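PDB 1YZY: 3-oxo-tetronate kinase from Haemophilus influenzae, which catalyses the ATP-dependent phosphorylation of 3-oxo-tetronate to 3-oxo-tetronate 4-phosphate, a step of four-carbon acid sugar metabolism. Local coordinates for residues A43-S47 against A65-L69; T97-D102 against Y191-V195; T112-V117 against A198-L204; L204-A208 against G222-M227. All blocks are in the same frame, centred on the assembly; numbering follows the deposited sequence.

Contact 1. Residues A43-S47 against A65-L69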
loop_
_atom_site.group_PDB
_atom_site.type_symbol
_atom_site.label_atom_id
_atom_site.label_comp_id
_atom_site.label_asym_id
_atom_site.label_seq_id
_atom_site.Cartn_x
_atom_site.Cartn_y
_atom_site.Cartn_z
ATOM N N ALA A 43 4.997 6.477 12.123
ATOM C CA ALA A 43 5.025 6.794 10.698
ATOM C C ALA A 43 3.634 7.035 10.105
ATOM O O ALA A 43 2.657 6.389 10.486
ATOM C CB ALA A 43 5.733 5.666 9.928
ATOM N N ILE A 44 3.545 7.995 9.194
ATOM C CA ILE A 44 2.289 8.282 8.524
ATOM C C ILE A 44 2.579 8.270 7.036
ATOM O O ILE A 44 3.473 8.969 6.576
ATOM C CB ILE A 44 1.719 9.661 8.900
ATOM C CG1 ILE A 44 1.532 9.769 10.414
ATOM C CG2 ILE A 44 0.376 9.873 8.200
ATOM C CD1 ILE A 44 1.176 11.163 10.888
ATOM N N VAL A 45 1.858 7.431 6.301
ATOM C CA VAL A 45 2.009 7.319 4.861
ATOM C C VAL A 45 0.803 7.950 4.148
ATOM O O VAL A 45 -0.336 7.598 4.436
ATOM C CB VAL A 45 2.067 5.833 4.428
ATOM C CG1 VAL A 45 2.293 5.726 2.930
ATOM C CG2 VAL A 45 3.153 5.090 5.180
ATOM N N ILE A 46 1.042 8.894 3.243
ATOM C CA ILE A 46 -0.052 9.501 2.483
ATOM C C ILE A 46 -0.030 8.963 1.055
ATOM O O ILE A 46 0.951 9.113 0.336
ATOM C CB ILE A 46 0.001 11.054 2.480
ATOM C CG1 ILE A 46 -0.282 11.585 3.883
ATOM C CG2 ILE A 46 -1.040 11.630 1.499
ATOM C CD1 ILE A 46 -0.289 13.087 3.970
ATOM N N SER A 47 -1.100 8.269 0.691
ATOM C CA SER A 47 -1.277 7.666 -0.625
ATOM C C SER A 47 -1.859 8.661 -1.631
ATOM O O SER A 47 -2.917 9.259 -1.392
ATOM C CB SER A 47 -2.190 6.436 -0.490
ATOM O OG SER A 47 -3.055 6.272 -1.601
ATOM N N ALA A 65 0.769 17.136 0.903
ATOM C CA ALA A 65 0.953 15.958 1.751
ATOM C C ALA A 65 2.024 16.263 2.786
ATOM O O ALA A 65 1.883 15.926 3.964
ATOM C CB ALA A 65 1.350 14.754 0.915
ATOM N N TYR A 66 3.088 16.917 2.328
ATOM C CA TYR A 66 4.210 17.303 3.176
ATOM C C TYR A 66 3.789 18.287 4.255
ATOM O O TYR A 66 4.223 18.186 5.403
ATOM C CB TYR A 66 5.323 17.932 2.321
ATOM C CG TYR A 66 6.257 18.832 3.106
ATOM C CD1 TYR A 66 7.267 18.298 3.906
ATOM C CD2 TYR A 66 6.077 20.218 3.113
ATOM C CE1 TYR A 66 8.068 19.123 4.701
ATOM C CE2 TYR A 66 6.869 21.047 3.907
ATOM C CZ TYR A 66 7.863 20.491 4.697
ATOM O OH TYR A 66 8.643 21.307 5.485
ATOM N N GLN A 67 3.012 19.290 3.861
ATOM C CA GLN A 67 2.565 20.318 4.796
ATOM C C GLN A 67 1.727 19.700 5.900
ATOM O O GLN A 67 1.852 20.073 7.068
ATOM C CB GLN A 67 1.793 21.413 4.058
ATOM C CG GLN A 67 1.470 22.621 4.912
ATOM C CD GLN A 67 2.704 23.313 5.453
ATOM O OE1 GLN A 67 2.709 23.799 6.584
ATOM N NE2 GLN A 67 3.750 23.386 4.637
ATOM N N TRP A 68 0.886 18.740 5.526
ATOM C CA TRP A 68 0.049 18.055 6.502
ATOM C C TRP A 68 0.928 17.196 7.414
ATOM O O TRP A 68 0.852 17.304 8.637
ATOM C CB TRP A 68 -1.002 17.183 5.809
ATOM C CG TRP A 68 -1.980 16.605 6.784
ATOM C CD1 TRP A 68 -3.105 17.204 7.259
ATOM C CD2 TRP A 68 -1.889 15.338 7.445
ATOM N NE1 TRP A 68 -3.720 16.397 8.180
ATOM C CE2 TRP A 68 -2.995 15.244 8.316
ATOM C CE3 TRP A 68 -0.977 14.275 7.390
ATOM C CZ2 TRP A 68 -3.218 14.127 9.129
ATOM C CZ3 TRP A 68 -1.195 13.166 8.197
ATOM C CH2 TRP A 68 -2.310 13.102 9.056
ATOM N N LEU A 69 1.728 16.316 6.817
ATOM C CA LEU A 69 2.634 15.464 7.586
ATOM C C LEU A 69 3.458 16.320 8.556
ATOM O O LEU A 69 3.664 15.942 9.711
ATOM C CB LEU A 69 3.551 14.668 6.644
ATOM C CG LEU A 69 2.870 13.557 5.830
ATOM C CD1 LEU A 69 3.699 13.233 4.607
ATOM C CD2 LEU A 69 2.622 12.301 6.667
#
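I46 pushes its CD1 methyl into a hollow on helix 55-71 whose walls are A65, W68 and L69, and the fit shows how one strand residue can engage a full helical turn. CD1 lies 3.8 Å from A65 CB, 3.7 Å from W68 CE3 and 3.7 Å from L69 CG. The branch gets there because CG1 stands anti to the carbonyl carbon (chi1 -68°) and the chain continues fully extended (chi2 -178°), so that I46 and L69 meet tip to tip. Two residues back along the strand, I44 makes the second bump. Its CG2 meets the indole of W68 at the edge, in the plane of the ring, 3.6 Å from CZ3. The knob coming the other way is L69 CD2, which slides past I44 in the opposite sense, 3.6 Å from its CB and close against its carbonyl oxygen. V45 turns to the other side of the strand, where A12 of helix 9-20 covers it. The two short axes run nearly antiparallel, 156° apart and 9.7 Å at closest approach. With both faces of the strand covered by helices, this is the layered alpha/beta packing of the sugar-binding N-terminal domain.

Contact 2. Residues T97-D102 against Y191-V195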
loop_
_atom_site.group_PDB
_atom_site.type_symbol
_atom_site.label_atom_id
_atom_site.label_comp_id
_atom_site.label_asym_id
_atom_site.label_seq_id
_atom_site.Cartn_x
_atom_site.Cartn_y
_atom_site.Cartn_z
ATOM N N THR A 97 10.820 15.542 -6.294
ATOM C CA THR A 97 11.983 15.529 -5.409
ATOM C C THR A 97 12.513 16.954 -5.270
ATOM O O THR A 97 12.810 17.423 -4.164
ATOM C CB THR A 97 13.111 14.594 -5.957
ATOM O OG1 THR A 97 12.636 13.246 -6.010
ATOM C CG2 THR A 97 14.342 14.627 -5.061
ATOM N N ASP A 98 12.602 17.654 -6.396
ATOM C CA ASP A 98 13.090 19.028 -6.401
ATOM C C ASP A 98 12.191 19.970 -5.623
ATOM O O ASP A 98 12.678 20.840 -4.902
ATOM C CB ASP A 98 13.255 19.517 -7.828
ATOM C CG ASP A 98 14.509 18.945 -8.448
ATOM O OD1 ASP A 98 15.496 18.755 -7.704
ATOM O OD2 ASP A 98 14.507 18.683 -9.668
ATOM N N ALA A 99 10.884 19.827 -5.810
ATOM C CA ALA A 99 9.919 20.664 -5.109
ATOM C C ALA A 99 10.044 20.427 -3.608
ATOM O O ALA A 99 10.023 21.373 -2.823
ATOM C CB ALA A 99 8.514 20.342 -5.586
ATOM N N LEU A 100 10.185 19.160 -3.224
ATOM C CA LEU A 100 10.330 18.784 -1.824
ATOM C C LEU A 100 11.621 19.327 -1.241
ATOM O O LEU A 100 11.641 19.825 -0.110
ATOM C CB LEU A 100 10.277 17.262 -1.667
ATOM C CG LEU A 100 8.946 16.592 -2.031
ATOM C CD1 LEU A 100 9.021 15.076 -1.830
ATOM C CD2 LEU A 100 7.833 17.188 -1.193
ATOM N N LEU A 101 12.707 19.199 -2.003
ATOM C CA LEU A 101 14.010 19.700 -1.571
ATOM C C LEU A 101 13.947 21.200 -1.358
ATOM O O LEU A 101 14.452 21.716 -0.363
ATOM C CB LEU A 101 15.091 19.362 -2.603
ATOM C CG LEU A 101 15.676 17.948 -2.541
ATOM C CD1 LEU A 101 16.549 17.699 -3.751
ATOM C CD2 LEU A 101 16.468 17.761 -1.247
ATOM N N ASP A 102 13.320 21.893 -2.301
ATOM C CA ASP A 102 13.169 23.339 -2.213
ATOM C C ASP A 102 12.398 23.757 -0.966
ATOM O O ASP A 102 12.840 24.629 -0.211
ATOM C CB ASP A 102 12.449 23.869 -3.450
ATOM C CG ASP A 102 13.317 23.830 -4.685
ATOM O OD1 ASP A 102 14.560 23.896 -4.549
ATOM O OD2 ASP A 102 12.753 23.744 -5.795
ATOM N N TYR A 191 26.484 17.566 -7.005
ATOM C CA TYR A 191 25.375 16.643 -7.201
ATOM C C TYR A 191 24.266 16.960 -6.209
ATOM O O TYR A 191 24.537 17.251 -5.041
ATOM C CB TYR A 191 25.844 15.201 -7.026
ATOM C CG TYR A 191 26.723 14.693 -8.143
ATOM C CD1 TYR A 191 26.195 14.446 -9.409
ATOM C CD2 TYR A 191 28.078 14.446 -7.934
ATOM C CE1 TYR A 191 26.990 13.967 -10.439
ATOM C CE2 TYR A 191 28.887 13.961 -8.958
ATOM C CZ TYR A 191 28.338 13.728 -10.204
ATOM O OH TYR A 191 29.133 13.280 -11.230
ATOM N N ARG A 192 23.024 16.916 -6.689
ATOM C CA ARG A 192 21.851 17.203 -5.865
ATOM C C ARG A 192 21.205 15.903 -5.360
ATOM O O ARG A 192 20.468 15.905 -4.362
ATOM C CB ARG A 192 20.846 18.039 -6.673
ATOM C CG ARG A 192 19.715 18.667 -5.866
ATOM C CD ARG A 192 18.832 19.540 -6.758
ATOM N NE ARG A 192 17.679 20.132 -6.072
ATOM C CZ ARG A 192 17.750 21.079 -5.141
ATOM N NH1 ARG A 192 16.637 21.550 -4.599
ATOM N NH2 ARG A 192 18.922 21.534 -4.720
ATOM N N TYR A 193 21.453 14.805 -6.074
ATOM C CA TYR A 193 20.928 13.486 -5.707
ATOM C C TYR A 193 22.021 12.440 -5.897
ATOM O O TYR A 193 22.937 12.617 -6.712
ATOM C CB TYR A 193 19.729 13.076 -6.574
ATOM C CG TYR A 193 19.038 14.217 -7.276
ATOM C CD1 TYR A 193 19.323 14.504 -8.613
ATOM C CD2 TYR A 193 18.123 15.032 -6.597
ATOM C CE1 TYR A 193 18.723 15.575 -9.256
ATOM C CE2 TYR A 193 17.516 16.106 -7.229
ATOM C CZ TYR A 193 17.822 16.371 -8.556
ATOM O OH TYR A 193 17.236 17.438 -9.181
ATOM N N ALA A 194 21.863 11.314 -5.209
ATOM C CA ALA A 194 22.824 10.230 -5.283
ATOM C C ALA A 194 22.185 8.862 -5.319
ATOM O O ALA A 194 21.486 8.481 -4.383
ATOM C CB ALA A 194 23.773 10.304 -4.098
ATOM N N VAL A 195 22.410 8.142 -6.414
ATOM C CA VAL A 195 21.931 6.773 -6.571
ATOM C C VAL A 195 22.905 5.936 -5.721
ATOM O O VAL A 195 24.080 6.289 -5.583
ATOM C CB VAL A 195 22.008 6.309 -8.058
ATOM C CG1 VAL A 195 21.660 4.826 -8.198
ATOM C CG2 VAL A 195 21.073 7.140 -8.910
#
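D98 turns one carboxylate oxygen, OD1, toward two donors that reach it from different directions. The hydroxyl of Y193 donates to the syn lone pair of OD1, with OH and OD1 2.6 Å apart, and the carboxylate is twisted 43° from the tyrosine ring. R192 NE comes to the same atom on its anti side, 3.1 Å away and 33° out of the carboxylate plane, yet OD1 lies almost exactly in the plane of the guanidinium. The arginine chain runs extended from CG to NE, its CG anti to the backbone N (chi1 -167°), and carries NH1 on to D102 OD1, 3.1 Å off, for a second salt bridge. D98 and D102, one helical turn apart, thus form a salt-bridge network that ties helix 93-104 to R192, next to Y193 of strand 193-196, the middle strand of a three-stranded parallel sheet in the sugar-binding domain. L101, on the same helix, packs its CD1 over one face of the guanidinium, 3.5 Å from R192 NE. The same methyl meets the edge of the Y193 ring at CE2, while R192 CB sits over the centre of one face of that ring. The second oxygen, D98 OD2, accepts from the backbone N of K161, and Y193 OH also pairs with G162 N.

Contact 3. Residues T112-V117 against A198-L204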
loop_
_atom_site.group_PDB
_atom_site.type_symbol
_atom_site.label_atom_id
_atom_site.label_comp_id
_atom_site.label_asym_id
_atom_site.label_seq_id
_atom_site.Cartn_x
_atom_site.Cartn_y
_atom_site.Cartn_z
ATOM N N THR A 112 16.903 5.338 -4.484
ATOM C CA THR A 112 17.071 3.894 -4.462
ATOM C C THR A 112 15.801 3.063 -4.495
ATOM O O THR A 112 15.099 2.944 -3.499
ATOM C CB THR A 112 17.961 3.416 -3.274
ATOM O OG1 THR A 112 18.003 1.982 -3.250
ATOM C CG2 THR A 112 17.433 3.931 -1.941
ATOM N N PRO A 113 15.430 2.575 -5.686
ATOM C CA PRO A 113 14.242 1.740 -5.862
ATOM C C PRO A 113 14.534 0.252 -5.668
ATOM O O PRO A 113 13.864 -0.618 -6.221
ATOM C CB PRO A 113 13.964 1.874 -7.362
ATOM C CG PRO A 113 15.308 2.161 -7.949
ATOM C CD PRO A 113 15.850 3.146 -6.977
ATOM N N ALA A 114 15.554 -0.037 -4.869
ATOM C CA ALA A 114 16.117 -1.356 -4.610
ATOM C C ALA A 114 15.620 -2.116 -3.383
ATOM O O ALA A 114 15.337 -1.550 -2.331
ATOM C CB ALA A 114 17.651 -1.441 -4.672
ATOM N N LEU A 115 15.577 -3.433 -3.565
ATOM C CA LEU A 115 15.220 -4.436 -2.571
ATOM C C LEU A 115 15.656 -5.774 -3.164
ATOM O O LEU A 115 14.874 -6.542 -3.722
ATOM C CB LEU A 115 13.723 -4.463 -2.272
ATOM C CG LEU A 115 13.342 -5.427 -1.142
ATOM C CD1 LEU A 115 14.268 -5.236 0.052
ATOM C CD2 LEU A 115 11.890 -5.195 -0.738
ATOM N N PRO A 116 16.966 -6.052 -3.141
ATOM C CA PRO A 116 17.592 -7.238 -3.723
ATOM C C PRO A 116 16.913 -8.560 -3.456
ATOM O O PRO A 116 16.917 -9.437 -4.321
ATOM C CB PRO A 116 19.000 -7.198 -3.129
ATOM C CG PRO A 116 19.252 -5.740 -3.007
ATOM C CD PRO A 116 17.963 -5.275 -2.386
ATOM N N VAL A 117 16.355 -8.727 -2.262
ATOM C CA VAL A 117 15.693 -9.984 -1.928
ATOM C C VAL A 117 14.457 -10.187 -2.801
ATOM O O VAL A 117 14.108 -11.318 -3.153
ATOM C CB VAL A 117 15.340 -10.061 -0.417
ATOM C CG1 VAL A 117 14.112 -9.207 -0.095
ATOM C CG2 VAL A 117 15.158 -11.513 0.010
ATOM N N ALA A 198 23.089 -1.639 -4.615
ATOM C CA ALA A 198 22.606 -2.643 -3.675
ATOM C C ALA A 198 22.273 -3.911 -4.430
ATOM O O ALA A 198 21.240 -3.994 -5.089
ATOM C CB ALA A 198 21.378 -2.141 -2.922
ATOM N N VAL A 199 23.195 -4.865 -4.420
ATOM C CA VAL A 199 22.966 -6.147 -5.084
ATOM C C VAL A 199 22.602 -7.186 -4.026
ATOM O O VAL A 199 22.214 -8.313 -4.345
ATOM C CB VAL A 199 24.209 -6.619 -5.867
ATOM C CG1 VAL A 199 24.378 -5.790 -7.119
ATOM C CG2 VAL A 199 25.456 -6.530 -4.989
ATOM N N ASP A 200 22.691 -6.759 -2.769
ATOM C CA ASP A 200 22.405 -7.573 -1.605
ATOM C C ASP A 200 21.710 -6.680 -0.569
ATOM O O ASP A 200 22.007 -5.493 -0.469
ATOM C CB ASP A 200 23.721 -8.110 -1.044
ATOM C CG ASP A 200 23.527 -8.936 0.186
ATOM O OD1 ASP A 200 23.738 -8.403 1.294
ATOM O OD2 ASP A 200 23.153 -10.118 0.045
ATOM N N ASN A 201 20.800 -7.259 0.210
ATOM C CA ASN A 201 20.048 -6.502 1.215
ATOM C C ASN A 201 20.835 -5.776 2.288
ATOM O O ASN A 201 20.347 -4.788 2.843
ATOM C CB ASN A 201 19.001 -7.412 1.870
ATOM C CG ASN A 201 17.606 -7.371 1.254
ATOM O OD1 ASN A 201 17.436 -7.647 0.072
ATOM N ND2 ASN A 201 16.607 -7.015 2.053
ATOM N N SER A 202 22.020 -6.269 2.630
ATOM C CA SER A 202 22.805 -5.586 3.652
ATOM C C SER A 202 23.204 -4.180 3.206
ATOM O O SER A 202 23.494 -3.319 4.045
ATOM C CB SER A 202 24.040 -6.397 4.058
ATOM O OG SER A 202 24.987 -6.507 3.007
ATOM N N GLN A 203 23.215 -3.944 1.892
ATOM C CA GLN A 203 23.554 -2.624 1.364
ATOM C C GLN A 203 22.492 -1.580 1.740
ATOM O O GLN A 203 22.794 -0.390 1.821
ATOM C CB GLN A 203 23.719 -2.659 -0.158
ATOM C CG GLN A 203 25.117 -2.989 -0.648
ATOM C CD GLN A 203 25.320 -4.467 -0.900
ATOM O OE1 GLN A 203 25.886 -5.177 -0.072
ATOM N NE2 GLN A 203 24.903 -4.931 -2.070
ATOM N N LEU A 204 21.242 -2.020 1.904
ATOM C CA LEU A 204 20.137 -1.123 2.282
ATOM C C LEU A 204 20.214 -0.836 3.767
ATOM O O LEU A 204 19.807 0.235 4.238
ATOM C CB LEU A 204 18.776 -1.742 1.923
ATOM C CG LEU A 204 18.527 -1.925 0.426
ATOM C CD1 LEU A 204 17.308 -2.788 0.208
ATOM C CD2 LEU A 204 18.388 -0.553 -0.265
#
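P116 presses its ring into the turn that leads from A198 to helix 202-210, and the contact illustrates how a loop packs on a helix N-terminus, here one capped by D200, with L204 as the buried leucine between them. The tight part centres on L204. Its CG lies beside the backbone N (chi1 -65°), which sends both methyls across to the loop: CD1 comes to 3.4 Å from A114 O and 3.7 Å from P116 CD, the proline and leucine meeting tip to tip, while L115 crosses L204 at about a right angle. CD2 points on toward the T112 hydroxyl. P116 CG also sits 3.4 Å from A198 O, and its CB approaches V199 O, so the proline ring lies against the backbone of the turn. The packing thins between A114 CB and A198 CB, 4.2 Å apart, where I122 of strand 120-123 adds to the cover of A114.

Toward solvent the chemistry becomes polar. V117 and D200 are exposed, and the side chain of D200 starts away from the loop to serve its own helix: its OD1 accepts from both S202 OG and S202 N, the amide coming from above the carboxylate plane. N201 spans the two regions. Its ND2 lies beside L115 CD1 and donates to Y226 OH on helix 221-232, a bond that defines the orientation of the amide together with one from the loop: V117 N donates to N201 OD1 at 2.8 Å, nearly along the C=O axis though bent to 135° at the hydrogen.

Contact 4. Residues L204-A208 against G222-M227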
loop_
_atom_site.group_PDB
_atom_site.type_symbol
_atom_site.label_atom_id
_atom_site.label_comp_id
_atom_site.label_asym_id
_atom_site.label_seq_id
_atom_site.Cartn_x
_atom_site.Cartn_y
_atom_site.Cartn_z
ATOM N N LEU A 204 21.242 -2.020 1.904
ATOM C CA LEU A 204 20.137 -1.123 2.282
ATOM C C LEU A 204 20.214 -0.836 3.767
ATOM O O LEU A 204 19.807 0.235 4.238
ATOM C CB LEU A 204 18.776 -1.742 1.923
ATOM C CG LEU A 204 18.527 -1.925 0.426
ATOM C CD1 LEU A 204 17.308 -2.788 0.208
ATOM C CD2 LEU A 204 18.388 -0.553 -0.265
ATOM N N GLU A 205 20.742 -1.814 4.495
ATOM C CA GLU A 205 20.936 -1.721 5.933
ATOM C C GLU A 205 22.023 -0.667 6.222
ATOM O O GLU A 205 21.943 0.085 7.201
ATOM C CB GLU A 205 21.345 -3.101 6.446
ATOM C CG GLU A 205 21.399 -3.275 7.952
ATOM C CD GLU A 205 21.525 -4.741 8.357
ATOM O OE1 GLU A 205 21.337 -5.045 9.555
ATOM O OE2 GLU A 205 21.795 -5.594 7.480
ATOM N N VAL A 206 23.049 -0.640 5.373
ATOM C CA VAL A 206 24.146 0.324 5.486
ATOM C C VAL A 206 23.622 1.723 5.155
ATOM O O VAL A 206 23.881 2.680 5.886
ATOM C CB VAL A 206 25.303 -0.033 4.505
ATOM C CG1 VAL A 206 26.320 1.105 4.427
ATOM C CG2 VAL A 206 25.994 -1.320 4.949
ATOM N N LEU A 207 22.929 1.836 4.021
ATOM C CA LEU A 207 22.349 3.105 3.575
ATOM C C LEU A 207 21.395 3.651 4.632
ATOM O O LEU A 207 21.452 4.828 4.972
ATOM C CB LEU A 207 21.611 2.931 2.240
ATOM C CG LEU A 207 21.048 4.220 1.618
ATOM C CD1 LEU A 207 22.146 5.268 1.503
ATOM C CD2 LEU A 207 20.455 3.938 0.252
ATOM N N ALA A 208 20.528 2.783 5.149
ATOM C CA ALA A 208 19.566 3.160 6.184
ATOM C C ALA A 208 20.254 3.892 7.327
ATOM O O ALA A 208 19.739 4.886 7.851
ATOM C CB ALA A 208 18.860 1.923 6.714
ATOM N N GLY A 222 12.246 -0.974 -0.218
ATOM C CA GLY A 222 13.477 -1.499 0.345
ATOM C C GLY A 222 14.157 -0.649 1.399
ATOM O O GLY A 222 14.448 -1.135 2.491
ATOM N N LEU A 223 14.455 0.605 1.080
ATOM C CA LEU A 223 15.119 1.476 2.046
ATOM C C LEU A 223 14.243 1.790 3.239
ATOM O O LEU A 223 14.722 1.822 4.379
ATOM C CB LEU A 223 15.561 2.788 1.391
ATOM C CG LEU A 223 16.150 3.833 2.342
ATOM C CD1 LEU A 223 17.426 3.300 2.988
ATOM C CD2 LEU A 223 16.431 5.118 1.593
ATOM N N GLY A 224 12.977 2.093 2.961
ATOM C CA GLY A 224 12.034 2.427 4.013
ATOM C C GLY A 224 11.952 1.345 5.060
ATOM O O GLY A 224 11.810 1.648 6.243
ATOM N N ALA A 225 11.993 0.090 4.607
ATOM C CA ALA A 225 11.947 -1.087 5.479
ATOM C C ALA A 225 13.133 -1.117 6.439
ATOM O O ALA A 225 12.974 -1.371 7.639
ATOM C CB ALA A 225 11.940 -2.341 4.643
ATOM N N TYR A 226 14.328 -0.887 5.903
ATOM C CA TYR A 226 15.528 -0.892 6.720
ATOM C C TYR A 226 15.629 0.309 7.629
ATOM O O TYR A 226 16.306 0.252 8.661
ATOM C CB TYR A 226 16.775 -1.090 5.861
ATOM C CG TYR A 226 16.958 -2.551 5.534
ATOM C CD1 TYR A 226 16.456 -3.090 4.357
ATOM C CD2 TYR A 226 17.534 -3.416 6.458
ATOM C CE1 TYR A 226 16.515 -4.461 4.109
ATOM C CE2 TYR A 226 17.591 -4.786 6.224
ATOM C CZ TYR A 226 17.081 -5.301 5.051
ATOM O OH TYR A 226 17.132 -6.663 4.826
ATOM N N MET A 227 14.964 1.397 7.247
ATOM C CA MET A 227 14.933 2.602 8.075
ATOM C C MET A 227 14.023 2.347 9.279
ATOM O O MET A 227 14.246 2.874 10.364
ATOM C CB MET A 227 14.417 3.795 7.272
ATOM C CG MET A 227 15.338 4.214 6.150
ATOM S SD MET A 227 14.745 5.691 5.342
ATOM C CE MET A 227 15.243 6.923 6.526
#
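Y226 lays its ring against the backbone of helix 202-210, and this packing of a flat group on a helical turn is the broadest piece of the contact. The amide nitrogen of E205 sits over one ring face, 4.0 Å from Y226 CG, with L204 CB reaching CD1 obliquely at 3.6 Å. E205 lends only the aliphatic base of its side chain: CB rests 3.8 Å from Y226 CD2, and the extended chain then runs on past the ring. A first torsion of -81° swings the tyrosine ring to the side of its own backbone N and so brings it to this place, where its hydroxyl is held by N201.

Aliphatic contacts make up the rest. A208, with its single methyl, allows the backbones to come near: its CB lies 3.6 Å from Y226 O and 3.8 Å from Y226 CB, and M227 CG borders it as well. L223 CD1 lies beside it, 3.8 Å from A208 N, and the L223 side chain crosses that of L207 at about a right angle. At the other end, L204 CD1 faces the backbone of G222, whose lack of a side chain leaves room for that methyl.

The short axes cross at -64° and approach to 8.4 Å, a helix-helix packing in which A208 and G222 let the large side chains of Y226, L204 and L223 fit. It joins the helices that precede and follow strand 216-219 in the chain of the sugar-binding domain.

All four contacts belong to the sugar-binding N-terminal domain and lie away from the probable ATP-binding residues, yet their chemistry follows their place in it. Contact 1 is wholly buried and purely apolar, a strand against its covering helix. Contact 2 also joins a helix to a strand and is largely buried, with an exposed rim at D102, and there charge does most of the work. Contacts 3 and 4, with centres about 8 Å apart, share helix 202-210 and its L204: the former holds a loop at the helix start and is partly polar, the latter is a buried helix pair. Strand 193-196 leads from contact 2 into that same helix, whereas contact 1 stands separate.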